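Local coordinates for endoglucanase (Uncultured bacterium, PDB 3X17), which hydrolyses internal beta-1,4-glucosidic bonds of cellulose as a family 9 glycoside hydrolase that carries an Ig-like domain ahead of its catalytic barrel, at residues 29-34 / 87-92; 95-100 / 110-115; 242-247 / 265-270. One frame throughout, in Å; residues are numbered along the deposited sequence.

Interaction 1: residues 29-34 / 87-92; sequences TPKQAV and DFTSLT
K31 lays its aliphatic chain over F88 and passes its ammonium to the turn beyond, where the start of strand 32-37 meets the end of strand 82-87 in the N-terminal Ig-like domain. The two strands are antiparallel neighbours in the domain's sheet, and Q32 and D87 form a non-hydrogen-bonded pair with CA atoms 4.7 Å apart. Backbone bonding is sparse: F88 N donates to K31 O at 2.9 Å, and the same oxygen receives a CA-H...O contact from D87. A further bond from K31 N to D87 OD1 is doubtful, because that oxygen stands too close to a neighbour in the model.

The apolar part centres on the F88 ring. K31 CB stands over the middle of one face, 3.8 Å from the centroid, while A33 CB lies at the edge near the ring plane. F88 also meets Y25 edge-to-face and packs on W65 and I55, which carries the contact into the domain core.

The polar part is the K31 tip. CG, CD and CE run extended, and the bend at chi4 (53°) turns NZ to a cluster of carbonyls: T29 O at 2.8 Å, T89 O at 3.0 Å and P27 O outside the segments. An alanine at K31 would keep the CB contact with the ring but would probably leave the carbonyls of P27, T29 and T89 without their shared donor, freeing the turn after F88 to shift. NZ meets T29 O in the plane of that carbonyl, at a C=O...N angle of 156°.

Interaction 2: residues 95-100 / 110-115; sequences GRYVAQ and FAIGPV
Y97 meets F110 and I112 of the antiparallel partner strand, on the same face of the sheet, and its side chain touches F110 at CB and I112 along the ring. CB lies over a face of the F110 ring, 4.2 Å from the centroid and 25° off the normal; its closest ring atom is F110 CZ at 3.8 Å. CG sits anti to the carbonyl carbon (chi1 -57°), which sets it on the I112 side of CB. On the flank nearer the partner strand, CD2 and CE2 meet I112 CD1, CE2 at 3.3 Å, and CE2 also approaches I112 CB. The two side chains cross at about a right angle. CZ is a little farther from I112 CD1, and at the tip OH is hydrogen-bonded to A93 O, just before the strand.

The strands 95-101 and 110-112 form a beta hairpin of the Ig-like domain's sheet, the second one being the last stretch before helix 115-130. Two hydrogen-bonded pairs, G95 with I112 and Y97 with F110, enclose the non-hydrogen-bonded pair R96 with A111. Each hydrogen-bonded pair is joined both ways: I112 N reaches G95 O at 2.8 Å, and Y97 N reaches F110 O at 2.9 Å. At the backbone angles of G95 a side chain would collide with the carbonyl oxygen of the residue before, so glycine suits the start of this strand.

F110 spreads its ring under the Y97 backbone, with Y97 O over one face and A99 N near the edge. On the face of the sheet that carries R96 and A111, NH1 of R96 lies beside A111 CB at 3.5 Å, while its NE forms a salt bridge with E109.

Interaction 3: residues 242-247 / 265-270; sequences AVYHKL and RYVYRI
K246 O accepts a nearly straight hydrogen bond from Y268 N, 2.9 Å long with an N-H...O angle of 169°, pairing the antiparallel strands 243-249 and 265-271 of a small mixed sheet in the catalytic domain. A second backbone link, H245 N to R269 O, is weak. L247 CA and I270 CA add CA-H...O contacts to Y266 O and V243 O.

The K246 chain, extended beyond CG, crosses one face of the Y268 ring. CE is 4.0 Å from the centroid, and NZ makes a cation-pi contact at 4.7 Å, 9° off the normal. That ammonium is also hydrogen-bonded to S328 OG and to the carbonyls of D324 and G329. H245 gives both ring nitrogens to outside partners, ND1 to D274 and NE2 to P330 O; Y244 OH pairs with D159, and R265 with D152 and Y180 O.

V267 CG1 lies over a face of the Y244 ring, 3.3 Å from Y244 CG, and L247 CD1 meets V267 CG2 at 3.7 Å. The strands thus share an apolar layer, while the buried polar ends of K246, H245, Y244 and R265 are satisfied mainly by surrounding loops and helix 272-288, tying this sheet to them.

Interactions 1 and 2 both reach the same sheet of the Ig-like domain, with centres about 10 Å apart. L91 CD1 packs on I112 CD1 at 3.5 Å, and F88 CZ meets F110 CZ at 3.8 Å, so the turn after F88 and the hairpin share a hydrophobic core; Y25 sets its ring edge-to-face with both phenylalanines. Interaction 3 stands apart in the catalytic domain, its centre about 49 Å from that of interaction 1 and about 47 Å from that of interaction 2. It alone lies near metals: the R265 side chain is about 4 Å from the zinc ion, though not among its ligands C132, D148, H149 and H175, and that of H245 about 10 Å from a calcium ion.

Interaction 1: residues 29-34 / 87-92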
loop_
_atom_site.group_PDB
_atom_site.type_symbol
_atom_site.label_atom_id
_atom_site.label_comp_id
_atom_site.label_asym_id
_atom_site.label_seq_id
_atom_site.Cartn_x
_atom_site.Cartn_y
_atom_site.Cartn_z
ATOM N N THR A 29 -4.018 -17.913 13.640
ATOM C CA THR A 29 -3.486 -16.649 14.098
ATOM C C THR A 29 -4.172 -16.208 15.361
ATOM O O THR A 29 -5.272 -16.680 15.672
ATOM C CB THR A 29 -3.612 -15.548 13.019
ATOM O OG1 THR A 29 -4.949 -15.021 13.013
ATOM C CG2 THR A 29 -3.278 -16.120 11.640
ATOM N N PRO A 30 -3.540 -15.274 16.081
ATOM C CA PRO A 30 -4.221 -14.558 17.165
ATOM C C PRO A 30 -5.475 -13.862 16.666
ATOM O O PRO A 30 -5.556 -13.516 15.495
ATOM C CB PRO A 30 -3.181 -13.539 17.642
ATOM C CG PRO A 30 -1.853 -14.029 17.053
ATOM C CD PRO A 30 -2.202 -14.738 15.790
ATOM N N LYS A 31 -6.486 -13.753 17.512
ATOM C CA LYS A 31 -7.793 -13.248 17.070
ATOM C C LYS A 31 -8.351 -12.262 18.087
ATOM O O LYS A 31 -8.809 -12.666 19.161
ATOM C CB LYS A 31 -8.776 -14.400 16.821
ATOM C CG LYS A 31 -8.214 -15.574 15.991
ATOM C CD LYS A 31 -9.270 -16.687 15.819
ATOM C CE LYS A 31 -8.732 -17.879 14.987
ATOM N NZ LYS A 31 -7.437 -18.464 15.495
ATOM N N GLN A 32 -8.198 -10.968 17.813
ATOM C CA GLN A 32 -8.588 -9.928 18.774
ATOM C C GLN A 32 -10.042 -9.483 18.593
ATOM O O GLN A 32 -10.570 -9.502 17.480
ATOM C CB GLN A 32 -7.654 -8.724 18.669
ATOM C CG GLN A 32 -7.616 -8.066 17.268
ATOM C CD GLN A 32 -6.662 -6.871 17.220
ATOM O OE1 GLN A 32 -6.662 -6.028 18.127
ATOM N NE2 GLN A 32 -5.856 -6.782 16.149
ATOM N N ALA A 33 -10.687 -9.097 19.691
ATOM C CA ALA A 33 -11.888 -8.271 19.626
ATOM C C ALA A 33 -11.773 -7.171 20.668
ATOM O O ALA A 33 -11.165 -7.348 21.732
ATOM C CB ALA A 33 -13.160 -9.113 19.870
ATOM N N VAL A 34 -12.212 -5.985 20.300
ATOM C CA VAL A 34 -11.905 -4.824 21.107
ATOM C C VAL A 34 -13.232 -4.199 21.440
ATOM O O VAL A 34 -14.053 -3.965 20.549
ATOM C CB VAL A 34 -10.989 -3.829 20.372
ATOM C CG1 VAL A 34 -10.876 -2.513 21.128
ATOM C CG2 VAL A 34 -9.610 -4.436 20.151
ATOM N N ASP A 87 -8.878 -12.258 23.341
ATOM C CA ASP A 87 -8.171 -12.979 22.301
ATOM C C ASP A 87 -8.814 -14.349 22.202
ATOM O O ASP A 87 -8.684 -15.159 23.108
ATOM C CB ASP A 87 -6.704 -13.107 22.691
ATOM C CG ASP A 87 -5.890 -13.873 21.665
ATOM O OD1 ASP A 87 -6.484 -14.455 20.730
ATOM O OD2 ASP A 87 -4.644 -13.851 21.772
ATOM N N PHE A 88 -9.662 -14.538 21.201
ATOM C CA PHE A 88 -10.294 -15.827 21.005
ATOM C C PHE A 88 -9.549 -16.725 20.019
ATOM O O PHE A 88 -10.177 -17.473 19.272
ATOM C CB PHE A 88 -11.762 -15.657 20.597
ATOM C CG PHE A 88 -11.966 -14.852 19.322
ATOM C CD1 PHE A 88 -12.007 -13.470 19.364
ATOM C CD2 PHE A 88 -12.269 -15.488 18.126
ATOM C CE1 PHE A 88 -12.276 -12.726 18.218
ATOM C CE2 PHE A 88 -12.524 -14.765 16.977
ATOM C CZ PHE A 88 -12.538 -13.379 17.019
ATOM N N THR A 89 -8.217 -16.656 20.043
ATOM C CA THR A 89 -7.329 -17.539 19.251
ATOM C C THR A 89 -7.730 -19.015 19.260
ATOM O O THR A 89 -7.625 -19.701 18.232
ATOM C CB THR A 89 -5.853 -17.445 19.750
ATOM O OG1 THR A 89 -5.407 -16.084 19.662
ATOM C CG2 THR A 89 -4.939 -18.296 18.906
ATOM N N SER A 90 -8.113 -19.503 20.444
ATOM C CA SER A 90 -8.503 -20.915 20.677
ATOM C C SER A 90 -9.520 -21.396 19.673
ATOM O O SER A 90 -9.543 -22.579 19.341
ATOM C CB SER A 90 -9.147 -21.080 22.067
ATOM O OG SER A 90 -8.186 -20.968 23.092
ATOM N N LEU A 91 -10.407 -20.506 19.269
ATOM C CA LEU A 91 -11.438 -20.831 18.338
ATOM C C LEU A 91 -10.759 -20.976 17.014
ATOM O O LEU A 91 -10.172 -20.027 16.562
ATOM C CB LEU A 91 -12.449 -19.696 18.292
ATOM C CG LEU A 91 -13.799 -20.043 17.714
ATOM C CD1 LEU A 91 -14.569 -18.878 17.306
ATOM C CD2 LEU A 91 -13.560 -20.912 16.586
ATOM N N THR A 92 -10.808 -22.165 16.410
ATOM C CA THR A 92 -10.126 -22.397 15.137
ATOM C C THR A 92 -11.005 -23.172 14.180
ATOM O O THR A 92 -10.567 -23.514 13.084
ATOM C CB THR A 92 -8.787 -23.165 15.278
ATOM O OG1 THR A 92 -9.053 -24.537 15.572
ATOM C CG2 THR A 92 -7.875 -22.581 16.357
#

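Interaction 2: residues 95-100 / 110-115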
loop_
_atom_site.group_PDB
_atom_site.type_symbol
_atom_site.label_atom_id
_atom_site.label_comp_id
_atom_site.label_asym_id
_atom_site.label_seq_id
_atom_site.Cartn_x
_atom_site.Cartn_y
_atom_site.Cartn_z
ATOM N N GLY A 95 -15.754 -21.326 9.765
ATOM C CA GLY A 95 -17.164 -20.997 9.627
ATOM C C GLY A 95 -17.456 -19.514 9.750
ATOM O O GLY A 95 -16.552 -18.673 9.664
ATOM N N ARG A 96 -18.703 -19.194 10.052
ATOM C CA ARG A 96 -19.107 -17.803 10.144
ATOM C C ARG A 96 -19.662 -17.495 11.516
ATOM O O ARG A 96 -20.457 -18.270 12.047
ATOM C CB ARG A 96 -20.177 -17.527 9.097
ATOM C CG ARG A 96 -20.239 -16.090 8.703
ATOM C CD ARG A 96 -20.556 -15.924 7.209
ATOM N NE ARG A 96 -20.513 -14.505 6.889
ATOM C CZ ARG A 96 -19.398 -13.842 6.616
ATOM N NH1 ARG A 96 -18.253 -14.500 6.467
ATOM N NH2 ARG A 96 -19.440 -12.529 6.432
ATOM N N TYR A 97 -19.332 -16.319 12.039
ATOM C CA TYR A 97 -19.525 -16.037 13.452
ATOM C C TYR A 97 -19.914 -14.579 13.741
ATOM O O TYR A 97 -19.738 -13.689 12.900
ATOM C CB TYR A 97 -18.260 -16.388 14.251
ATOM C CG TYR A 97 -17.803 -17.830 14.113
ATOM C CD1 TYR A 97 -18.242 -18.817 14.995
ATOM C CD2 TYR A 97 -16.870 -18.185 13.154
ATOM C CE1 TYR A 97 -17.795 -20.128 14.884
ATOM C CE2 TYR A 97 -16.422 -19.479 13.033
ATOM C CZ TYR A 97 -16.866 -20.445 13.915
ATOM O OH TYR A 97 -16.390 -21.727 13.780
ATOM N N VAL A 98 -20.330 -14.339 14.978
ATOM C CA VAL A 98 -20.536 -13.007 15.499
ATOM C C VAL A 98 -19.926 -12.902 16.892
ATOM O O VAL A 98 -19.937 -13.866 17.660
ATOM C CB VAL A 98 -22.029 -12.688 15.555
ATOM C CG1 VAL A 98 -22.294 -11.533 16.487
ATOM C CG2 VAL A 98 -22.555 -12.394 14.137
ATOM N N ALA A 99 -19.350 -11.746 17.205
ATOM C CA ALA A 99 -18.886 -11.471 18.559
ATOM C C ALA A 99 -19.940 -10.665 19.311
ATOM O O ALA A 99 -20.497 -9.686 18.782
ATOM C CB ALA A 99 -17.545 -10.713 18.538
ATOM N N GLN A 100 -20.184 -11.063 20.561
ATOM C CA GLN A 100 -21.363 -10.635 21.311
ATOM C C GLN A 100 -20.930 -10.377 22.730
ATOM O O GLN A 100 -20.536 -11.306 23.426
ATOM C CB GLN A 100 -22.405 -11.759 21.299
ATOM C CG GLN A 100 -23.654 -11.481 22.130
ATOM C CD GLN A 100 -24.517 -10.397 21.518
ATOM O OE1 GLN A 100 -24.728 -9.340 22.114
ATOM N NE2 GLN A 100 -25.000 -10.646 20.305
ATOM N N PHE A 110 -18.275 -12.304 10.727
ATOM C CA PHE A 110 -16.947 -12.481 10.171
ATOM C C PHE A 110 -16.670 -13.971 10.011
ATOM O O PHE A 110 -17.363 -14.800 10.585
ATOM C CB PHE A 110 -15.895 -11.837 11.082
ATOM C CG PHE A 110 -15.836 -12.445 12.456
ATOM C CD1 PHE A 110 -15.037 -13.561 12.706
ATOM C CD2 PHE A 110 -16.633 -11.939 13.491
ATOM C CE1 PHE A 110 -14.981 -14.132 13.979
ATOM C CE2 PHE A 110 -16.565 -12.494 14.784
ATOM C CZ PHE A 110 -15.742 -13.584 15.026
ATOM N N ALA A 111 -15.687 -14.314 9.199
ATOM C CA ALA A 111 -15.378 -15.722 8.959
ATOM C C ALA A 111 -14.123 -16.159 9.700
ATOM O O ALA A 111 -13.222 -15.361 9.928
ATOM C CB ALA A 111 -15.235 -16.007 7.432
ATOM N N ILE A 112 -14.067 -17.430 10.072
ATOM C CA ILE A 112 -12.785 -18.065 10.339
ATOM C C ILE A 112 -12.493 -19.050 9.226
ATOM O O ILE A 112 -13.376 -19.781 8.802
ATOM C CB ILE A 112 -12.740 -18.744 11.722
ATOM C CG1 ILE A 112 -12.778 -17.670 12.811
ATOM C CG2 ILE A 112 -11.477 -19.564 11.863
ATOM C CD1 ILE A 112 -13.586 -18.035 14.029
ATOM N N GLY A 113 -11.303 -18.949 8.650
ATOM C CA GLY A 113 -11.018 -19.554 7.356
ATOM C C GLY A 113 -9.793 -18.882 6.749
ATOM O O GLY A 113 -9.171 -18.035 7.393
ATOM N N PRO A 114 -9.445 -19.248 5.507
ATOM C CA PRO A 114 -8.278 -18.669 4.828
ATOM C C PRO A 114 -8.593 -17.262 4.278
ATOM O O PRO A 114 -8.572 -17.027 3.071
ATOM C CB PRO A 114 -8.007 -19.666 3.709
ATOM C CG PRO A 114 -9.394 -20.193 3.350
ATOM C CD PRO A 114 -10.152 -20.239 4.668
ATOM N N VAL A 115 -8.913 -16.334 5.173
ATOM C CA VAL A 115 -9.588 -15.119 4.749
ATOM C C VAL A 115 -8.689 -14.180 3.934
ATOM O O VAL A 115 -9.191 -13.320 3.220
ATOM C CB VAL A 115 -10.188 -14.361 5.943
ATOM C CG1 VAL A 115 -11.230 -15.248 6.647
ATOM C CG2 VAL A 115 -9.082 -13.925 6.920
#

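Interaction 3: residues 242-247 / 265-270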
loop_
_atom_site.group_PDB
_atom_site.type_symbol
_atom_site.label_atom_id
_atom_site.label_comp_id
_atom_site.label_asym_id
_atom_site.label_seq_id
_atom_site.Cartn_x
_atom_site.Cartn_y
_atom_site.Cartn_z
ATOM N N ALA A 242 16.856 8.908 -18.975
ATOM C CA ALA A 242 16.060 9.699 -18.038
ATOM C C ALA A 242 14.561 9.349 -18.127
ATOM O O ALA A 242 14.092 8.912 -19.159
ATOM C CB ALA A 242 16.283 11.212 -18.276
ATOM N N VAL A 243 13.825 9.539 -17.036
ATOM C CA VAL A 243 12.426 9.114 -16.964
ATOM C C VAL A 243 11.517 10.293 -16.618
ATOM O O VAL A 243 11.817 11.061 -15.698
ATOM C CB VAL A 243 12.216 7.949 -15.946
ATOM C CG1 VAL A 243 10.729 7.539 -15.855
ATOM C CG2 VAL A 243 13.046 6.749 -16.356
ATOM N N TYR A 244 10.505 10.527 -17.460
ATOM C CA TYR A 244 9.548 11.619 -17.245
ATOM C C TYR A 244 8.775 11.402 -15.962
ATOM O O TYR A 244 8.612 10.267 -15.497
ATOM C CB TYR A 244 8.573 11.761 -18.439
ATOM C CG TYR A 244 9.266 12.148 -19.730
ATOM C CD1 TYR A 244 9.856 13.404 -19.874
ATOM C CD2 TYR A 244 9.394 11.236 -20.778
ATOM C CE1 TYR A 244 10.522 13.758 -21.042
ATOM C CE2 TYR A 244 10.057 11.573 -21.955
ATOM C CZ TYR A 244 10.631 12.832 -22.076
ATOM O OH TYR A 244 11.317 13.175 -23.229
ATOM N N HIS A 245 8.276 12.492 -15.398
ATOM C CA HIS A 245 7.811 12.476 -14.026
ATOM C C HIS A 245 6.392 11.950 -13.931
ATOM O O HIS A 245 6.050 11.224 -13.011
ATOM C CB HIS A 245 7.877 13.876 -13.437
ATOM C CG HIS A 245 7.294 13.986 -12.068
ATOM N ND1 HIS A 245 7.754 13.236 -11.000
ATOM C CD2 HIS A 245 6.409 14.874 -11.552
ATOM C CE1 HIS A 245 7.148 13.634 -9.895
ATOM N NE2 HIS A 245 6.299 14.600 -10.209
ATOM N N LYS A 246 5.549 12.347 -14.862
ATOM C CA LYS A 246 4.147 12.047 -14.750
ATOM C C LYS A 246 3.459 12.505 -16.031
ATOM O O LYS A 246 4.079 13.156 -16.896
ATOM C CB LYS A 246 3.544 12.775 -13.542
ATOM C CG LYS A 246 3.532 14.314 -13.698
ATOM C CD LYS A 246 2.744 15.004 -12.611
ATOM C CE LYS A 246 2.983 16.524 -12.666
ATOM N NZ LYS A 246 2.029 17.277 -11.777
ATOM N N LEU A 247 2.211 12.074 -16.179
ATOM C CA LEU A 247 1.447 12.310 -17.372
ATOM C C LEU A 247 0.042 12.657 -16.958
ATOM O O LEU A 247 -0.631 11.866 -16.300
ATOM C CB LEU A 247 1.442 11.062 -18.246
ATOM C CG LEU A 247 1.044 11.294 -19.693
ATOM C CD1 LEU A 247 1.610 10.141 -20.544
ATOM C CD2 LEU A 247 -0.483 11.430 -19.834
ATOM N N ARG A 265 -3.473 15.367 -22.881
ATOM C CA ARG A 265 -2.641 15.002 -21.731
ATOM C C ARG A 265 -1.165 15.137 -22.056
ATOM O O ARG A 265 -0.738 14.804 -23.161
ATOM C CB ARG A 265 -2.947 13.583 -21.256
ATOM C CG ARG A 265 -4.429 13.365 -20.974
ATOM C CD ARG A 265 -4.658 12.790 -19.594
ATOM N NE ARG A 265 -4.182 11.404 -19.476
ATOM C CZ ARG A 265 -4.359 10.687 -18.373
ATOM N NH1 ARG A 265 -4.976 11.241 -17.339
ATOM N NH2 ARG A 265 -3.995 9.424 -18.316
ATOM N N TYR A 266 -0.404 15.593 -21.066
ATOM C CA TYR A 266 0.974 16.039 -21.242
ATOM C C TYR A 266 1.941 15.202 -20.432
ATOM O O TYR A 266 1.608 14.703 -19.355
ATOM C CB TYR A 266 1.147 17.502 -20.831
ATOM C CG TYR A 266 0.430 18.458 -21.751
ATOM C CD1 TYR A 266 0.995 18.851 -22.965
ATOM C CD2 TYR A 266 -0.845 18.905 -21.439
ATOM C CE1 TYR A 266 0.307 19.710 -23.828
ATOM C CE2 TYR A 266 -1.549 19.732 -22.302
ATOM C CZ TYR A 266 -0.965 20.145 -23.482
ATOM O OH TYR A 266 -1.693 20.962 -24.314
ATOM N N VAL A 267 3.139 15.052 -20.975
ATOM C CA VAL A 267 4.202 14.301 -20.330
ATOM C C VAL A 267 5.129 15.328 -19.712
ATOM O O VAL A 267 5.677 16.174 -20.411
ATOM C CB VAL A 267 4.968 13.469 -21.377
ATOM C CG1 VAL A 267 6.192 12.788 -20.766
ATOM C CG2 VAL A 267 4.011 12.474 -22.020
ATOM N N TYR A 268 5.172 15.341 -18.387
ATOM C CA TYR A 268 5.916 16.354 -17.646
ATOM C C TYR A 268 7.402 16.000 -17.583
ATOM O O TYR A 268 7.792 14.879 -17.919
ATOM C CB TYR A 268 5.309 16.505 -16.256
ATOM C CG TYR A 268 3.949 17.188 -16.278
ATOM C CD1 TYR A 268 2.830 16.523 -16.760
ATOM C CD2 TYR A 268 3.831 18.547 -15.998
ATOM C CE1 TYR A 268 1.612 17.137 -16.822
ATOM C CE2 TYR A 268 2.603 19.176 -16.059
ATOM C CZ TYR A 268 1.505 18.463 -16.470
ATOM O OH TYR A 268 0.293 19.079 -16.584
ATOM N N ARG A 269 8.218 16.947 -17.127
ATOM C CA ARG A 269 9.651 16.906 -17.344
ATOM C C ARG A 269 10.304 15.813 -16.499
ATOM O O ARG A 269 9.760 15.406 -15.471
ATOM C CB ARG A 269 10.258 18.252 -16.962
ATOM C CG ARG A 269 10.248 18.493 -15.442
ATOM C CD ARG A 269 10.765 19.865 -15.087
ATOM N NE ARG A 269 9.967 20.906 -15.710
ATOM C CZ ARG A 269 10.430 22.112 -16.023
ATOM N NH1 ARG A 269 11.684 22.458 -15.720
ATOM N NH2 ARG A 269 9.620 22.989 -16.606
ATOM N N ILE A 270 11.470 15.343 -16.940
ATOM C CA ILE A 270 12.174 14.298 -16.217
ATOM C C ILE A 270 12.593 14.746 -14.811
ATOM O O ILE A 270 12.774 15.939 -14.537
ATOM C CB ILE A 270 13.405 13.792 -16.962
ATOM C CG1 ILE A 270 14.431 14.914 -17.147
ATOM C CG2 ILE A 270 13.013 13.179 -18.314
ATOM C CD1 ILE A 270 15.706 14.783 -16.294
#